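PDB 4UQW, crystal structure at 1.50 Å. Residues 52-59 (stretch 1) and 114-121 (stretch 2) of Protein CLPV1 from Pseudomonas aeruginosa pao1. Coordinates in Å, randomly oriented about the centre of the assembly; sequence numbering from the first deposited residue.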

ATOM      1  N   ASP A  52       5.594  -9.262   9.826  1.00 20.41           N
ATOM      2  CA  ASP A  52       4.328  -8.708  10.303  1.00 17.92           C
ATOM      3  C   ASP A  52       4.220  -7.261   9.865  1.00 19.27           C
ATOM      4  O   ASP A  52       5.228  -6.627   9.509  1.00 18.87           O
ATOM      5  CB  ASP A  52       4.243  -8.840  11.831  1.00 21.36           C
ATOM      6  CG  ASP A  52       2.815  -8.718  12.379  1.00 22.46           C
ATOM      7  OD1 ASP A  52       1.822  -8.884  11.642  1.00 21.51           O
ATOM      8  OD2 ASP A  52       2.696  -8.490  13.618  1.00 26.80           O
ATOM      9  N   SER A  53       3.000  -6.736   9.907  1.00 17.54           N
ATOM     10  CA  SER A  53       2.698  -5.366   9.514  1.00 16.08           C
ATOM     11  C   SER A  53       1.231  -5.080   9.804  1.00 16.91           C
ATOM     12  O   SER A  53       0.481  -6.012  10.129  1.00 17.43           O
ATOM     13  CB  SER A  53       2.944  -5.112   8.028  1.00 16.36           C
ATOM     14  OG  SER A  53       1.946  -5.829   7.264  1.00 17.12           O
ATOM     15  N   ASP A  54       0.806  -3.833   9.632  1.00 16.21           N
ATOM     16  CA  ASP A  54      -0.630  -3.552   9.741  1.00 14.55           C
ATOM     17  C   ASP A  54      -1.392  -4.341   8.682  1.00 16.48           C
ATOM     18  O   ASP A  54      -2.498  -4.792   8.937  1.00 17.72           O
ATOM     19  CB  ASP A  54      -0.963  -2.083   9.460  1.00 16.37           C
ATOM     20  CG  ASP A  54      -0.471  -1.141  10.500  1.00 16.18           C
ATOM     21  OD1 ASP A  54      -0.049  -1.591  11.598  1.00 16.62           O
ATOM     22  OD2 ASP A  54      -0.592   0.061  10.203  1.00 15.34           O
ATOM     23  N   LEU A  55      -0.825  -4.445   7.480  1.00 16.69           N
ATOM     24  CA  LEU A  55      -1.518  -5.158   6.416  1.00 16.74           C
ATOM     25  C   LEU A  55      -1.746  -6.642   6.799  1.00 17.83           C
ATOM     26  O   LEU A  55      -2.838  -7.214   6.554  1.00 17.49           O
ATOM     27  CB  LEU A  55      -0.702  -5.038   5.091  1.00 15.69           C
ATOM     28  CG  LEU A  55      -1.371  -5.643   3.879  1.00 20.64           C
ATOM     29  CD1 LEU A  55      -2.793  -5.056   3.596  1.00 21.68           C
ATOM     30  CD2 LEU A  55      -0.492  -5.280   2.680  1.00 23.78           C
ATOM     31  N   HIS A  56      -0.730  -7.312   7.382  1.00 15.72           N
ATOM     32  CA  HIS A  56      -0.923  -8.679   7.828  1.00 16.14           C
ATOM     33  C   HIS A  56      -2.092  -8.791   8.768  1.00 18.34           C
ATOM     34  O   HIS A  56      -2.900  -9.747   8.686  1.00 21.28           O
ATOM     35  CB  HIS A  56       0.291  -9.246   8.575  1.00 18.61           C
ATOM     36  CG  HIS A  56       1.529  -9.476   7.750  1.00 17.84           C
ATOM     37  ND1 HIS A  56       2.284  -8.456   7.205  1.00 20.39           N
ATOM     38  CD2 HIS A  56       2.207 -10.631   7.481  1.00 24.12           C
ATOM     39  CE1 HIS A  56       3.363  -8.966   6.626  1.00 21.72           C
ATOM     40  NE2 HIS A  56       3.340 -10.280   6.781  1.00 25.34           N
ATOM     41  N   GLN A  57      -2.112  -7.902   9.761  1.00 17.68           N
ATOM     42  CA  GLN A  57      -3.129  -7.988  10.794  1.00 16.38           C
ATOM     43  C   GLN A  57      -4.503  -7.631  10.280  1.00 18.14           C
ATOM     44  O   GLN A  57      -5.482  -8.253  10.691  1.00 20.11           O
ATOM     45  CB  GLN A  57      -2.741  -7.066  11.977  1.00 18.52           C
ATOM     46  CG  GLN A  57      -1.431  -7.579  12.605  1.00 18.77           C
ATOM     47  CD  GLN A  57      -1.603  -9.004  13.144  1.00 24.41           C
ATOM     48  OE1 GLN A  57      -2.614  -9.331  13.761  1.00 25.51           O
ATOM     49  NE2 GLN A  57      -0.648  -9.869  12.856  1.00 26.03           N
ATOM     50  N   ILE A  58      -4.590  -6.616   9.417  1.00 15.96           N
ATOM     51  CA  ILE A  58      -5.867  -6.244   8.807  1.00 16.93           C
ATOM     52  C   ILE A  58      -6.408  -7.407   7.960  1.00 18.28           C
ATOM     53  O   ILE A  58      -7.598  -7.693   8.020  1.00 20.78           O
ATOM     54  CB  ILE A  58      -5.690  -4.977   7.973  1.00 16.04           C
ATOM     55  CG1 ILE A  58      -5.506  -3.773   8.914  1.00 15.77           C
ATOM     56  CG2 ILE A  58      -6.896  -4.732   7.055  1.00 18.79           C
ATOM     57  CD1 ILE A  58      -5.005  -2.488   8.179  1.00 16.62           C
ATOM     58  N   VAL A  59      -5.526  -8.091   7.252  1.00 17.95           N
ATOM     59  CA  VAL A  59      -5.956  -9.264   6.457  1.00 21.86           C
ATOM     60  C   VAL A  59      -6.559 -10.283   7.414  1.00 22.43           C
ATOM     61  O   VAL A  59      -7.655 -10.840   7.156  1.00 20.54           O
ATOM     62  CB  VAL A  59      -4.763  -9.837   5.642  1.00 18.08           C
ATOM     63  CG1 VAL A  59      -4.945 -11.315   5.226  1.00 23.81           C
ATOM     64  CG2 VAL A  59      -4.526  -8.938   4.425  1.00 21.30           C
ATOM     65  N   VAL A 114       2.788   8.004   8.328  1.00 13.55           N
ATOM     66  CA  VAL A 114       1.801   7.163   7.652  1.00 14.01           C
ATOM     67  C   VAL A 114       2.225   5.701   7.745  1.00 14.43           C
ATOM     68  O   VAL A 114       3.272   5.306   7.226  1.00 16.19           O
ATOM     69  CB  VAL A 114       1.657   7.616   6.181  1.00 14.10           C
ATOM     70  CG1 VAL A 114       0.698   6.697   5.348  1.00 16.36           C
ATOM     71  CG2 VAL A 114       1.255   9.115   6.119  1.00 15.83           C
ATOM     72  N   ARG A 115       1.416   4.918   8.456  1.00 13.98           N
ATOM     73  CA  ARG A 115       1.607   3.480   8.573  1.00 13.39           C
ATOM     74  C   ARG A 115       0.787   2.777   7.508  1.00 15.40           C
ATOM     75  O   ARG A 115      -0.128   3.353   6.885  1.00 15.21           O
ATOM     76  CB  ARG A 115       1.214   2.990   9.981  1.00 15.60           C
ATOM     77  CG  ARG A 115      -0.228   3.362  10.421  1.00 14.49           C
ATOM     78  CD  ARG A 115      -0.413   3.172  11.948  1.00 17.73           C
ATOM     79  NE  ARG A 115      -0.240   1.777  12.320  1.00 18.26           N
ATOM     80  CZ  ARG A 115      -0.177   1.400  13.593  1.00 17.46           C
ATOM     81  NH1 ARG A 115      -0.223   2.330  14.570  1.00 20.54           N
ATOM     82  NH2 ARG A 115      -0.069   0.118  13.883  1.00 17.51           N
ATOM     83  N   THR A 116       1.058   1.503   7.307  1.00 14.63           N
ATOM     84  CA  THR A 116       0.366   0.851   6.182  1.00 15.01           C
ATOM     85  C   THR A 116      -1.141   0.726   6.413  1.00 13.79           C
ATOM     86  O   THR A 116      -1.903   0.738   5.428  1.00 13.23           O
ATOM     87  CB  THR A 116       0.976  -0.534   5.806  1.00 16.66           C
ATOM     88  OG1 THR A 116       0.805  -1.471   6.860  1.00 15.61           O
ATOM     89  CG2 THR A 116       2.467  -0.378   5.477  1.00 15.57           C
ATOM     90  N   GLY A 117      -1.619   0.749   7.659  1.00 15.17           N
ATOM     91  CA  GLY A 117      -3.050   0.653   7.854  1.00 15.91           C
ATOM     92  C   GLY A 117      -3.709   1.953   7.426  1.00 15.19           C
ATOM     93  O   GLY A 117      -4.865   1.934   6.979  1.00 15.41           O
ATOM     94  N   TYR A 118      -2.993   3.087   7.532  1.00 14.44           N
ATOM     95  CA  TYR A 118      -3.582   4.334   7.010  1.00 15.83           C
ATOM     96  C   TYR A 118      -3.575   4.342   5.485  1.00 15.01           C
ATOM     97  O   TYR A 118      -4.464   4.952   4.877  1.00 15.27           O
ATOM     98  CB  TYR A 118      -2.808   5.567   7.507  1.00 15.50           C
ATOM     99  CG  TYR A 118      -2.749   5.703   9.007  1.00 14.82           C
ATOM    100  CD1 TYR A 118      -3.609   5.038   9.841  1.00 14.90           C
ATOM    101  CD2 TYR A 118      -1.773   6.524   9.566  1.00 15.49           C
ATOM    102  CE1 TYR A 118      -3.545   5.196  11.240  1.00 16.74           C
ATOM    103  CE2 TYR A 118      -1.684   6.701  10.959  1.00 18.16           C
ATOM    104  CZ  TYR A 118      -2.549   6.017  11.771  1.00 19.67           C
ATOM    105  OH  TYR A 118      -2.434   6.116  13.151  1.00 21.44           O
ATOM    106  N   LEU A 119      -2.581   3.705   4.852  1.00 13.31           N
ATOM    107  CA  LEU A 119      -2.631   3.549   3.404  1.00 14.25           C
ATOM    108  C   LEU A 119      -3.863   2.745   2.985  1.00 15.75           C
ATOM    109  O   LEU A 119      -4.547   3.111   2.031  1.00 15.56           O
ATOM    110  CB  LEU A 119      -1.404   2.819   2.834  1.00 15.92           C
ATOM    111  CG  LEU A 119      -0.067   3.475   3.118  1.00 14.15           C
ATOM    112  CD1 LEU A 119       1.060   2.483   2.740  1.00 16.90           C
ATOM    113  CD2 LEU A 119       0.104   4.747   2.258  1.00 15.78           C
ATOM    114  N   VAL A 120      -4.180   1.684   3.726  1.00 14.21           N
ATOM    115  CA  VAL A 120      -5.373   0.912   3.382  1.00 14.82           C
ATOM    116  C   VAL A 120      -6.635   1.764   3.515  1.00 13.72           C
ATOM    117  O   VAL A 120      -7.478   1.744   2.615  1.00 15.52           O
ATOM    118  CB  VAL A 120      -5.454  -0.330   4.302  1.00 13.85           C
ATOM    119  CG1 VAL A 120      -6.763  -1.099   4.067  1.00 17.26           C
ATOM    120  CG2 VAL A 120      -4.290  -1.268   3.966  1.00 17.32           C
ATOM    121  N   ILE A 121      -6.786   2.536   4.606  1.00 14.61           N
ATOM    122  CA  ILE A 121      -7.961   3.356   4.771  1.00 14.56           C
ATOM    123  C   ILE A 121      -8.039   4.388   3.655  1.00 14.65           C
ATOM    124  O   ILE A 121      -9.113   4.578   3.053  1.00 16.20           O
ATOM    125  CB  ILE A 121      -7.935   4.072   6.135  1.00 15.49           C
ATOM    126  CG1 ILE A 121      -8.189   3.029   7.234  1.00 14.65           C
ATOM    127  CG2 ILE A 121      -8.989   5.205   6.195  1.00 16.74           C
ATOM    128  CD1 ILE A 121      -7.829   3.563   8.647  1.00 17.60           C
TER

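A single carboxylate, that of Asp54, ties the start of one helix to the start of another: it pairs side-on with the guanidinium of Arg115 and also accepts a backbone hydrogen bond from Gly117. Arg115 NE donates to Asp54 OD2 at 2.7 Å and Arg115 NH2 to Asp54 OD1 at 2.9 Å, a two-pronged salt bridge in which OD2 lies at the edge of the guanidinium, near its plane, so both N-H bonds point well at their acceptors. OD2 also takes the amide of Gly117, with Gly117 N to Asp54 OD2 at 2.8 Å. That amide lies in the first turn of helix 116-121, where no earlier helical carbonyl is available to it, and the carboxylate fills the gap.

The two helices run at 58° between their N-to-C directions, their axes 9.1 Å apart at closest approach. Asp54 CA and Gly117 CA, 5.2 Å apart, are the nearest pair of CA atoms across the stretches. A CB on Gly117 would point toward the other stretch and fall 2.9 Å from Asp54 OD2, a clash; it would also be tight against Ile58 CD1, at 3.4 Å. Ile58 CD1 lies 3.7 Å from Gly117 CA.

Thr116 adds a second, lesser polar link. Thr116 OG1 accepts a weak hydrogen bond from Leu55 N at 3.4 Å and sits 3.2 Å from Asp54 CB. One turn further along, the contact becomes apolar: Val120 CG2 meets Leu55 CD1 at 4.1 Å and Ile58 CD1 at 4.4 Å, a loose van der Waals fit among buried side chains.

Ser53, the N-cap of helix 54-59, mainly serves its own stretch, Ser53 OG sharing a 2.6 Å hydrogen bond with His56 ND1. The contact is small, burying 313 Å² in all, with Asp54 contributing the largest share.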